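Side-chain contacts in epoxide hydrolase (Aspergillus niger, PDB 3G02), which probably hydrolyses epoxides to diols and is an enantioselective variant, obtained by directed evolution, of an enzyme with the alpha/beta-hydrolase fold: residues A[146-151]-A[175-180]; A[101-106]-A[181-186]; A[376-379]-A[384-387]. The protein carries 9 engineered substitutions. All coordinates share one frame; numbering follows the deposited sequence.

Interaction 1 (A[146-151]-A[175-180]); sequences VVPSLP and DQLMKD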
ATOM      1  N   VAL A 146      31.236 -12.311   3.574  1.00 10.58           N
ATOM      2  CA  VAL A 146      30.953 -11.066   2.867  1.00 10.10           C
ATOM      3  C   VAL A 146      29.455 -10.781   2.951  1.00  9.57           C
ATOM      4  O   VAL A 146      28.637 -11.633   2.601  1.00  9.40           O
ATOM      5  CB  VAL A 146      31.384 -11.154   1.381  1.00  9.94           C
ATOM      6  CG1 VAL A 146      31.157  -9.823   0.660  1.00 10.05           C
ATOM      7  CG2 VAL A 146      32.854 -11.579   1.262  1.00 11.14           C
ATOM      8  N   VAL A 147      29.122  -9.585   3.429  1.00  9.17           N
ATOM      9  CA  VAL A 147      27.733  -9.171   3.625  1.00  9.23           C
ATOM     10  C   VAL A 147      27.476  -7.899   2.805  1.00  9.05           C
ATOM     11  O   VAL A 147      27.670  -6.780   3.299  1.00  9.86           O
ATOM     12  CB  VAL A 147      27.413  -8.920   5.118  1.00  9.10           C
ATOM     13  CG1 VAL A 147      25.926  -8.664   5.301  1.00  9.69           C
ATOM     14  CG2 VAL A 147      27.843 -10.107   5.975  1.00  9.45           C
ATOM     15  N   PRO A 148      27.052  -8.077   1.539  1.00  9.25           N
ATOM     16  CA  PRO A 148      26.842  -6.910   0.698  1.00  9.21           C
ATOM     17  C   PRO A 148      25.532  -6.191   0.975  1.00  9.06           C
ATOM     18  O   PRO A 148      24.546  -6.807   1.399  1.00  9.21           O
ATOM     19  CB  PRO A 148      26.823  -7.498  -0.715  1.00  9.44           C
ATOM     20  CG  PRO A 148      26.331  -8.867  -0.551  1.00  9.61           C
ATOM     21  CD  PRO A 148      26.775  -9.333   0.820  1.00  9.35           C
ATOM     22  N   SER A 149      25.531  -4.889   0.725  1.00  8.79           N
ATOM     23  CA  SER A 149      24.288  -4.153   0.621  1.00  8.44           C
ATOM     24  C   SER A 149      23.856  -4.273  -0.827  1.00  8.66           C
ATOM     25  O   SER A 149      24.575  -3.847  -1.739  1.00  8.76           O
ATOM     26  CB  SER A 149      24.482  -2.692   1.006  1.00  8.52           C
ATOM     27  OG  SER A 149      24.717  -2.560   2.397  1.00  8.06           O
ATOM     28  N   LEU A 150      22.699  -4.880  -1.049  1.00  8.54           N
ATOM     29  CA  LEU A 150      22.195  -5.050  -2.403  1.00  8.95           C
ATOM     30  C   LEU A 150      21.949  -3.680  -3.028  1.00  8.96           C
ATOM     31  O   LEU A 150      21.692  -2.708  -2.316  1.00  8.68           O
ATOM     32  CB  LEU A 150      20.906  -5.884  -2.405  1.00  9.22           C
ATOM     33  CG  LEU A 150      21.004  -7.361  -2.002  1.00 10.05           C
ATOM     34  CD1 LEU A 150      19.626  -7.989  -1.955  1.00 10.32           C
ATOM     35  CD2 LEU A 150      21.906  -8.153  -2.955  1.00 11.32           C
ATOM     36  N   PRO A 151      22.061  -3.587  -4.365  1.00  8.75           N
ATOM     37  CA  PRO A 151      21.717  -2.343  -5.052  1.00  8.58           C
ATOM     38  C   PRO A 151      20.421  -1.731  -4.515  1.00  8.21           C
ATOM     39  O   PRO A 151      19.413  -2.437  -4.361  1.00  7.72           O
ATOM     40  CB  PRO A 151      21.547  -2.795  -6.498  1.00  8.90           C
ATOM     41  CG  PRO A 151      22.563  -3.903  -6.638  1.00  8.83           C
ATOM     42  CD  PRO A 151      22.531  -4.624  -5.303  1.00  9.05           C
ATOM     43  N   ASP A 175      27.739 -11.621  -7.868  1.00 12.82           N
ATOM     44  CA  ASP A 175      28.755 -12.485  -8.473  1.00 13.22           C
ATOM     45  C   ASP A 175      30.025 -11.695  -8.802  1.00 13.52           C
ATOM     46  O   ASP A 175      31.138 -12.161  -8.538  1.00 13.65           O
ATOM     47  CB  ASP A 175      28.206 -13.174  -9.723  1.00 13.45           C
ATOM     48  CG  ASP A 175      29.261 -13.987 -10.457  1.00 14.14           C
ATOM     49  OD1 ASP A 175      29.622 -15.083  -9.976  1.00 15.70           O
ATOM     50  OD2 ASP A 175      29.706 -13.530 -11.530  1.00 15.39           O
ATOM     51  N   GLN A 176      29.859 -10.498  -9.363  1.00 13.68           N
ATOM     52  CA  GLN A 176      31.003  -9.646  -9.692  1.00 14.15           C
ATOM     53  C   GLN A 176      31.774  -9.225  -8.440  1.00 14.22           C
ATOM     54  O   GLN A 176      33.007  -9.199  -8.440  1.00 14.11           O
ATOM     55  CB  GLN A 176      30.566  -8.415 -10.497  1.00 14.36           C
ATOM     56  CG  GLN A 176      31.722  -7.656 -11.157  1.00 16.25           C
ATOM     57  CD  GLN A 176      32.597  -8.549 -12.030  1.00 18.15           C
ATOM     58  OE1 GLN A 176      32.113  -9.204 -12.955  1.00 20.70           O
ATOM     59  NE2 GLN A 176      33.893  -8.580 -11.734  1.00 20.03           N
ATOM     60  N   LEU A 177      31.048  -8.903  -7.372  1.00 13.67           N
ATOM     61  CA  LEU A 177      31.675  -8.547  -6.108  1.00 13.54           C
ATOM     62  C   LEU A 177      32.555  -9.685  -5.606  1.00 13.21           C
ATOM     63  O   LEU A 177      33.707  -9.460  -5.234  1.00 13.32           O
ATOM     64  CB  LEU A 177      30.616  -8.189  -5.057  1.00 13.26           C
ATOM     65  CG  LEU A 177      31.120  -7.966  -3.626  1.00 13.66           C
ATOM     66  CD1 LEU A 177      32.047  -6.761  -3.528  1.00 13.46           C
ATOM     67  CD2 LEU A 177      29.941  -7.819  -2.671  1.00 13.68           C
ATOM     68  N   MET A 178      32.009 -10.900  -5.606  1.00 13.28           N
ATOM     69  CA  MET A 178      32.748 -12.069  -5.130  1.00 13.46           C
ATOM     70  C   MET A 178      33.978 -12.344  -5.996  1.00 13.94           C
ATOM     71  O   MET A 178      35.042 -12.676  -5.473  1.00 14.14           O
ATOM     72  CB  MET A 178      31.839 -13.297  -5.035  1.00 13.49           C
ATOM     73  CG  MET A 178      30.735 -13.175  -3.976  1.00 13.39           C
ATOM     74  SD  MET A 178      31.373 -12.814  -2.329  1.00 13.00           S
ATOM     75  CE  MET A 178      31.643 -14.464  -1.687  1.00 13.12           C
ATOM     76  N   LYS A 179      33.839 -12.176  -7.309  1.00 14.34           N
ATOM     77  CA  LYS A 179      34.980 -12.321  -8.218  1.00 14.83           C
ATOM     78  C   LYS A 179      36.049 -11.260  -7.954  1.00 15.00           C
ATOM     79  O   LYS A 179      37.248 -11.568  -7.897  1.00 15.11           O
ATOM     80  CB  LYS A 179      34.519 -12.285  -9.676  1.00 14.95           C
ATOM     81  CG  LYS A 179      33.837 -13.560 -10.116  1.00 15.65           C
ATOM     82  CD  LYS A 179      33.195 -13.428 -11.485  1.00 17.45           C
ATOM     83  CE  LYS A 179      32.671 -14.773 -11.962  1.00 18.89           C
ATOM     84  NZ  LYS A 179      31.742 -14.647 -13.124  1.00 20.12           N
ATOM     85  N   ASP A 180      35.611 -10.015  -7.779  1.00 15.04           N
ATOM     86  CA  ASP A 180      36.502  -8.899  -7.462  1.00 15.35           C
ATOM     87  C   ASP A 180      37.300  -9.120  -6.181  1.00 15.29           C
ATOM     88  O   ASP A 180      38.454  -8.695  -6.080  1.00 15.18           O
ATOM     89  CB  ASP A 180      35.709  -7.596  -7.346  1.00 15.83           C
ATOM     90  CG  ASP A 180      35.264  -7.055  -8.691  1.00 17.01           C
ATOM     91  OD1 ASP A 180      35.576  -7.671  -9.733  1.00 18.24           O
ATOM     92  OD2 ASP A 180      34.582  -6.011  -8.698  1.00 19.64           O
TER
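Val146, on strand 143-148, packs against Leu177 and Met178 of helix 167-180. Its CB is the first atom to meet the helix and lies 4.1 Å from Met178 SD. From there the side chain forks. CG1 is anti to the backbone N (chi1 -177°), which turns it to the Leu177 side, and it ends 4.1 Å from Leu177 CD2. These two side chains meet tip to tip. CG2 takes the other course, and Met178 SD is also 4.1 Å from it. One sulfur thus touches two atoms of the valine, and the two side chains run past one another. In the methionine, the bends at chi2 and chi3 bring SD back to the strand. Strand 143-148 and helix 167-180 begin a beta-alpha-beta crossover to the parallel strand 187-191, in the alpha/beta-hydrolase fold. The axes of segments 146-148 and 175-180 approach to 10.6 Å and run roughly antiparallel, at 141°. Pro148, buried like the other three, gives the closest approach, its CB lying 3.7 Å from Leu177 CD2. That methyl therefore touches both Val146 and Pro148. Leu177 also meets Thr90 and Ile92 of strand 87-92, and Met178 reaches Pro111 and Ala113 of strand 110-115.

Interaction 2 (A[101-106]-A[181-186]); sequences ALFSER and LGFGSG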
ATOM      1  N   ALA A 101      32.374  -7.149   6.018  1.00 10.42           N
ATOM      2  CA  ALA A 101      33.077  -8.413   5.831  1.00 10.77           C
ATOM      3  C   ALA A 101      33.920  -8.812   7.023  1.00 10.77           C
ATOM      4  O   ALA A 101      34.429  -7.962   7.745  1.00 11.42           O
ATOM      5  CB  ALA A 101      33.961  -8.354   4.587  1.00 10.89           C
ATOM      6  N   LEU A 102      34.051 -10.123   7.209  1.00 11.59           N
ATOM      7  CA  LEU A 102      35.144 -10.678   7.993  1.00 12.05           C
ATOM      8  C   LEU A 102      35.958 -11.529   7.037  1.00 12.58           C
ATOM      9  O   LEU A 102      35.477 -12.550   6.544  1.00 12.40           O
ATOM     10  CB  LEU A 102      34.641 -11.535   9.157  1.00 12.03           C
ATOM     11  CG  LEU A 102      33.919 -10.849  10.320  1.00 12.16           C
ATOM     12  CD1 LEU A 102      33.489 -11.910  11.324  1.00 12.30           C
ATOM     13  CD2 LEU A 102      34.773  -9.788  11.003  1.00 12.33           C
ATOM     14  N   PHE A 103      37.178 -11.081   6.751  1.00 13.48           N
ATOM     15  CA  PHE A 103      38.082 -11.833   5.895  1.00 14.36           C
ATOM     16  C   PHE A 103      39.050 -12.670   6.715  1.00 14.93           C
ATOM     17  O   PHE A 103      39.662 -12.181   7.664  1.00 15.23           O
ATOM     18  CB  PHE A 103      38.868 -10.902   4.971  1.00 14.24           C
ATOM     19  CG  PHE A 103      38.029 -10.238   3.917  1.00 13.53           C
ATOM     20  CD1 PHE A 103      37.431 -10.988   2.908  1.00 13.62           C
ATOM     21  CD2 PHE A 103      37.848  -8.862   3.930  1.00 13.63           C
ATOM     22  CE1 PHE A 103      36.652 -10.371   1.929  1.00 13.96           C
ATOM     23  CE2 PHE A 103      37.075  -8.235   2.954  1.00 13.03           C
ATOM     24  CZ  PHE A 103      36.482  -8.991   1.954  1.00 13.18           C
ATOM     25  N   SER A 104      39.170 -13.934   6.340  1.00 16.00           N
ATOM     26  CA  SER A 104      40.151 -14.817   6.948  1.00 17.22           C
ATOM     27  C   SER A 104      41.537 -14.543   6.372  1.00 18.39           C
ATOM     28  O   SER A 104      41.666 -14.038   5.253  1.00 18.35           O
ATOM     29  CB  SER A 104      39.762 -16.269   6.703  1.00 17.12           C
ATOM     30  OG  SER A 104      40.706 -17.155   7.282  1.00 17.09           O
ATOM     31  N   GLU A 105      42.567 -14.861   7.152  1.00 19.43           N
ATOM     32  CA  GLU A 105      43.945 -14.822   6.665  1.00 20.88           C
ATOM     33  C   GLU A 105      44.353 -16.190   6.111  1.00 21.40           C
ATOM     34  O   GLU A 105      45.457 -16.349   5.585  1.00 21.51           O
ATOM     35  CB  GLU A 105      44.905 -14.373   7.772  1.00 20.65           C
ATOM     36  CG  GLU A 105      44.886 -12.872   8.055  1.00 21.82           C
ATOM     37  CD  GLU A 105      45.691 -12.482   9.288  1.00 21.91           C
ATOM     38  OE1 GLU A 105      46.557 -13.274   9.727  1.00 24.11           O
ATOM     39  OE2 GLU A 105      45.463 -11.374   9.820  1.00 24.23           O
ATOM     40  N   ARG A 106      43.455 -17.169   6.229  1.00 22.22           N
ATOM     41  CA  ARG A 106      43.683 -18.512   5.703  1.00 23.07           C
ATOM     42  C   ARG A 106      43.479 -18.566   4.194  1.00 23.49           C
ATOM     43  O   ARG A 106      42.512 -18.008   3.667  1.00 23.48           O
ATOM     44  CB  ARG A 106      42.766 -19.538   6.376  1.00 23.21           C
ATOM     45  CG  ARG A 106      43.034 -19.760   7.852  1.00 24.17           C
ATOM     46  CD  ARG A 106      43.144 -21.246   8.184  1.00 26.81           C
ATOM     47  NE  ARG A 106      41.872 -21.961   8.084  1.00 27.82           N
ATOM     48  CZ  ARG A 106      41.751 -23.288   8.093  1.00 29.24           C
ATOM     49  NH1 ARG A 106      42.828 -24.064   8.187  1.00 29.81           N
ATOM     50  NH2 ARG A 106      40.551 -23.846   8.000  1.00 29.77           N
ATOM     51  N   LEU A 181      36.675  -9.779  -5.206  1.00 15.03           N
ATOM     52  CA  LEU A 181      37.316 -10.055  -3.923  1.00 15.10           C
ATOM     53  C   LEU A 181      38.209 -11.292  -3.977  1.00 15.45           C
ATOM     54  O   LEU A 181      38.834 -11.652  -2.975  1.00 15.80           O
ATOM     55  CB  LEU A 181      36.268 -10.189  -2.811  1.00 14.87           C
ATOM     56  CG  LEU A 181      35.546  -8.903  -2.404  1.00 14.27           C
ATOM     57  CD1 LEU A 181      34.384  -9.224  -1.473  1.00 12.99           C
ATOM     58  CD2 LEU A 181      36.501  -7.913  -1.753  1.00 14.24           C
ATOM     59  N   GLY A 182      38.255 -11.932  -5.146  1.00 15.69           N
ATOM     60  CA  GLY A 182      39.164 -13.053  -5.409  1.00 15.78           C
ATOM     61  C   GLY A 182      38.542 -14.434  -5.360  1.00 16.04           C
ATOM     62  O   GLY A 182      39.254 -15.438  -5.246  1.00 16.29           O
ATOM     63  N   PHE A 183      37.217 -14.501  -5.461  1.00 15.70           N
ATOM     64  CA  PHE A 183      36.518 -15.768  -5.269  1.00 15.91           C
ATOM     65  C   PHE A 183      35.950 -16.385  -6.553  1.00 16.17           C
ATOM     66  O   PHE A 183      35.006 -17.173  -6.507  1.00 16.18           O
ATOM     67  CB  PHE A 183      35.428 -15.624  -4.196  1.00 15.53           C
ATOM     68  CG  PHE A 183      35.898 -14.954  -2.931  1.00 15.13           C
ATOM     69  CD1 PHE A 183      37.099 -15.325  -2.319  1.00 14.77           C
ATOM     70  CD2 PHE A 183      35.122 -13.964  -2.335  1.00 14.35           C
ATOM     71  CE1 PHE A 183      37.520 -14.707  -1.142  1.00 14.35           C
ATOM     72  CE2 PHE A 183      35.533 -13.340  -1.158  1.00 14.41           C
ATOM     73  CZ  PHE A 183      36.733 -13.711  -0.558  1.00 14.97           C
ATOM     74  N   GLY A 184      36.556 -16.042  -7.690  1.00 16.84           N
ATOM     75  CA  GLY A 184      36.177 -16.611  -8.983  1.00 17.55           C
ATOM     76  C   GLY A 184      36.235 -18.130  -9.047  1.00 17.85           C
ATOM     77  O   GLY A 184      35.483 -18.750  -9.798  1.00 18.47           O
ATOM     78  N   SER A 185      37.125 -18.724  -8.251  1.00 18.06           N
ATOM     79  CA  SER A 185      37.275 -20.179  -8.185  1.00 18.28           C
ATOM     80  C   SER A 185      36.136 -20.874  -7.437  1.00 17.86           C
ATOM     81  O   SER A 185      35.983 -22.093  -7.532  1.00 18.40           O
ATOM     82  CB  SER A 185      38.619 -20.558  -7.560  1.00 18.31           C
ATOM     83  OG  SER A 185      38.722 -20.085  -6.228  1.00 19.73           O
ATOM     84  N   GLY A 186      35.346 -20.104  -6.689  1.00 17.48           N
ATOM     85  CA  GLY A 186      34.179 -20.664  -6.023  1.00 16.57           C
ATOM     86  C   GLY A 186      33.757 -19.937  -4.766  1.00 15.93           C
ATOM     87  O   GLY A 186      34.593 -19.505  -3.974  1.00 16.17           O
TER
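Phe103 meets Leu181 and Phe183 through apolar contact. With its CG anti to the carbonyl carbon (chi1 -69°), the ring reaches both. Both methyls of Leu181 come nearest to the same ring atom, Phe103 CZ, with CD2 at 3.9 Å and CD1 at 4.0 Å. The two side chains cross at about a right angle. Phe183 makes an aromatic contact at the rims. Its CZ lies 4.2 Å from Phe103 CE1, and each of these atoms sits near the plane of the other ring, so the rings meet edge to edge and do not stack. Ala101 CB covers one face of Phe103, 3.5 Å above the plane and offset toward the rim. Leu181 O sits over a face of Phe183. Val146 of strand 143-148 touches all three contact residues, and Phe9 meets the Phe103 ring.

Two hydrogen bonds shape the segments from within. Ser104 OG accepts from Arg106 N at 2.9 Å (N-H...O angle 160°), forming an ST turn. Gly186 N bonds to Phe183 O in a type I beta turn. Gly182, with positive phi (102°), is part of a Schellman motif after helix 167-180. Such a helix-to-strand turn, leading here into strand 187-191, belongs to the alternating helices and strands of the alpha/beta-hydrolase fold.

Interaction 3 (A[376-379]-A[384-387]); sequences FAAL and ELKT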
ATOM      1  N   PHE A 376      12.994 -12.906  10.374  1.00 10.09           N
ATOM      2  CA  PHE A 376      14.300 -12.267  10.444  1.00 10.24           C
ATOM      3  C   PHE A 376      15.306 -13.196  11.131  1.00 10.57           C
ATOM      4  O   PHE A 376      15.836 -12.883  12.202  1.00 10.87           O
ATOM      5  CB  PHE A 376      14.193 -10.916  11.161  1.00 10.19           C
ATOM      6  CG  PHE A 376      13.352  -9.897  10.425  1.00  9.86           C
ATOM      7  CD1 PHE A 376      13.899  -9.154   9.385  1.00 10.97           C
ATOM      8  CD2 PHE A 376      12.025  -9.679  10.771  1.00 10.16           C
ATOM      9  CE1 PHE A 376      13.133  -8.216   8.693  1.00 11.15           C
ATOM     10  CE2 PHE A 376      11.254  -8.735  10.097  1.00  9.92           C
ATOM     11  CZ  PHE A 376      11.812  -8.002   9.055  1.00 10.40           C
ATOM     12  N   ALA A 377      15.572 -14.336  10.495  1.00 10.75           N
ATOM     13  CA  ALA A 377      16.356 -15.410  11.106  1.00 10.92           C
ATOM     14  C   ALA A 377      17.723 -14.974  11.629  1.00 11.06           C
ATOM     15  O   ALA A 377      18.112 -15.355  12.729  1.00 10.92           O
ATOM     16  CB  ALA A 377      16.501 -16.575  10.147  1.00 11.27           C
ATOM     17  N   ALA A 378      18.444 -14.176  10.845  1.00 11.65           N
ATOM     18  CA  ALA A 378      19.764 -13.696  11.264  1.00 11.73           C
ATOM     19  C   ALA A 378      19.700 -12.824  12.521  1.00 11.88           C
ATOM     20  O   ALA A 378      20.622 -12.851  13.337  1.00 12.01           O
ATOM     21  CB  ALA A 378      20.458 -12.958  10.125  1.00 11.89           C
ATOM     22  N   LEU A 379      18.614 -12.067  12.671  1.00 11.76           N
ATOM     23  CA  LEU A 379      18.398 -11.243  13.863  1.00 11.95           C
ATOM     24  C   LEU A 379      17.826 -12.028  15.034  1.00 11.61           C
ATOM     25  O   LEU A 379      18.199 -11.798  16.185  1.00 11.91           O
ATOM     26  CB  LEU A 379      17.442 -10.085  13.554  1.00 12.53           C
ATOM     27  CG  LEU A 379      17.910  -8.884  12.742  1.00 13.29           C
ATOM     28  CD1 LEU A 379      16.780  -7.877  12.657  1.00 14.17           C
ATOM     29  CD2 LEU A 379      19.141  -8.244  13.367  1.00 13.34           C
ATOM     30  N   GLU A 384      21.468 -20.321  15.651  1.00 12.02           N
ATOM     31  CA  GLU A 384      20.906 -21.419  14.874  1.00 12.16           C
ATOM     32  C   GLU A 384      21.264 -21.301  13.393  1.00 12.13           C
ATOM     33  O   GLU A 384      21.687 -22.277  12.770  1.00 12.02           O
ATOM     34  CB  GLU A 384      19.384 -21.483  15.051  1.00 12.60           C
ATOM     35  CG  GLU A 384      18.924 -22.031  16.400  1.00 14.59           C
ATOM     36  CD  GLU A 384      18.998 -21.019  17.542  1.00 17.56           C
ATOM     37  OE1 GLU A 384      19.222 -19.808  17.300  1.00 17.67           O
ATOM     38  OE2 GLU A 384      18.828 -21.447  18.701  1.00 20.21           O
ATOM     39  N   LEU A 385      21.107 -20.104  12.835  1.00 11.92           N
ATOM     40  CA  LEU A 385      21.411 -19.898  11.424  1.00 11.86           C
ATOM     41  C   LEU A 385      22.906 -20.082  11.144  1.00 11.86           C
ATOM     42  O   LEU A 385      23.282 -20.731  10.163  1.00 11.98           O
ATOM     43  CB  LEU A 385      20.914 -18.525  10.948  1.00 11.54           C
ATOM     44  CG  LEU A 385      20.950 -18.294   9.428  1.00 11.69           C
ATOM     45  CD1 LEU A 385      20.066 -19.303   8.678  1.00 12.33           C
ATOM     46  CD2 LEU A 385      20.558 -16.866   9.074  1.00 12.09           C
ATOM     47  N   LYS A 386      23.745 -19.524  12.016  1.00 11.65           N
ATOM     48  CA  LYS A 386      25.196 -19.698  11.920  1.00 11.99           C
ATOM     49  C   LYS A 386      25.595 -21.170  11.979  1.00 12.28           C
ATOM     50  O   LYS A 386      26.403 -21.632  11.175  1.00 12.03           O
ATOM     51  CB  LYS A 386      25.907 -18.919  13.028  1.00 12.16           C
ATOM     52  CG  LYS A 386      27.404 -19.174  13.109  1.00 12.70           C
ATOM     53  CD  LYS A 386      28.060 -18.251  14.106  1.00 13.25           C
ATOM     54  CE  LYS A 386      29.457 -18.735  14.463  1.00 14.09           C
ATOM     55  NZ  LYS A 386      29.410 -20.028  15.202  1.00 14.94           N
ATOM     56  N   THR A 387      25.030 -21.895  12.940  1.00 12.62           N
ATOM     57  CA  THR A 387      25.333 -23.315  13.115  1.00 12.93           C
ATOM     58  C   THR A 387      24.923 -24.125  11.890  1.00 12.78           C
ATOM     59  O   THR A 387      25.680 -24.983  11.429  1.00 12.84           O
ATOM     60  CB  THR A 387      24.674 -23.862  14.401  1.00 12.90           C
ATOM     61  OG1 THR A 387      25.268 -23.220  15.536  1.00 14.12           O
ATOM     62  CG2 THR A 387      24.857 -25.374  14.532  1.00 14.44           C
TER
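Leu385 packs on Ala377 and Ala378 across the bend between helices 377-380 and 382-396. In the alpha/beta-hydrolase fold this region follows the last strand of the sheet, here 362-369, and the loop that carries the catalytic histidine. The predicted proton donor His375 precedes the first segment, and its side chain is about 7 Å from that of Ala377. The side chain of the predicted nucleophile Asp193 is about 9 Å from that of Ala377.

The tight part of the contact is small and wholly apolar in its side chains. All three residues are buried. Leu385 has CG anti to its own N (chi1 -169°), which carries the branched end across to the short helix. CD2 is the methyl that does the touching. It lies 4.2 Å from Ala377 CB and 4.0 Å from Ala378 CB, so one methyl meets two neighbouring alanine side chains. With such short side chains opposite, the leucine comes close to the helix backbone itself. Leu385 also touches Ile128 of helix 126-135, and Ala377 touches Asn215 and Phe346.

The residues next to Leu385 on helix 382-396 are more exposed and polar. Thr387 is on the solvent side, and its OG1 bonds to Arg383 O. Glu384 is partly exposed and pairs with Arg381 in a salt bridge. Lys386 is also partly exposed, but it is held at helix 126-135, where NZ forms a salt bridge with Glu135 and the side chain makes a cation-pi contact with Phe132. None of these side chains touches segment 376-379. At the start of the short helix, Phe376 holds the N-cap position, and its ring stacks with Tyr282, away from the leucine.

Leu385 CD2 also lies 3.9 Å from both the backbone N and the CA of Ala378.

How the interactions relate
All three contacts are buried and apolar. Interactions 1 and 2 touch and share elements. Strands 143-148 and 95-102 are neighbours in the sheet, and segment 181-186 continues from helix 167-180. Met178 O and Phe183 N, 2.8 Å apart, probably form a hydrogen bond between the two contacts. Interaction 1 is aliphatic with a thioether, whereas interaction 2, farther from the chain centre, adds aromatic rings and turns. Interaction 3 stands apart, with its centre about 20 Å from that of interaction 1. It joins two helices close in sequence, uses only leucine and alanines, and alone lies near the predicted active-site residues.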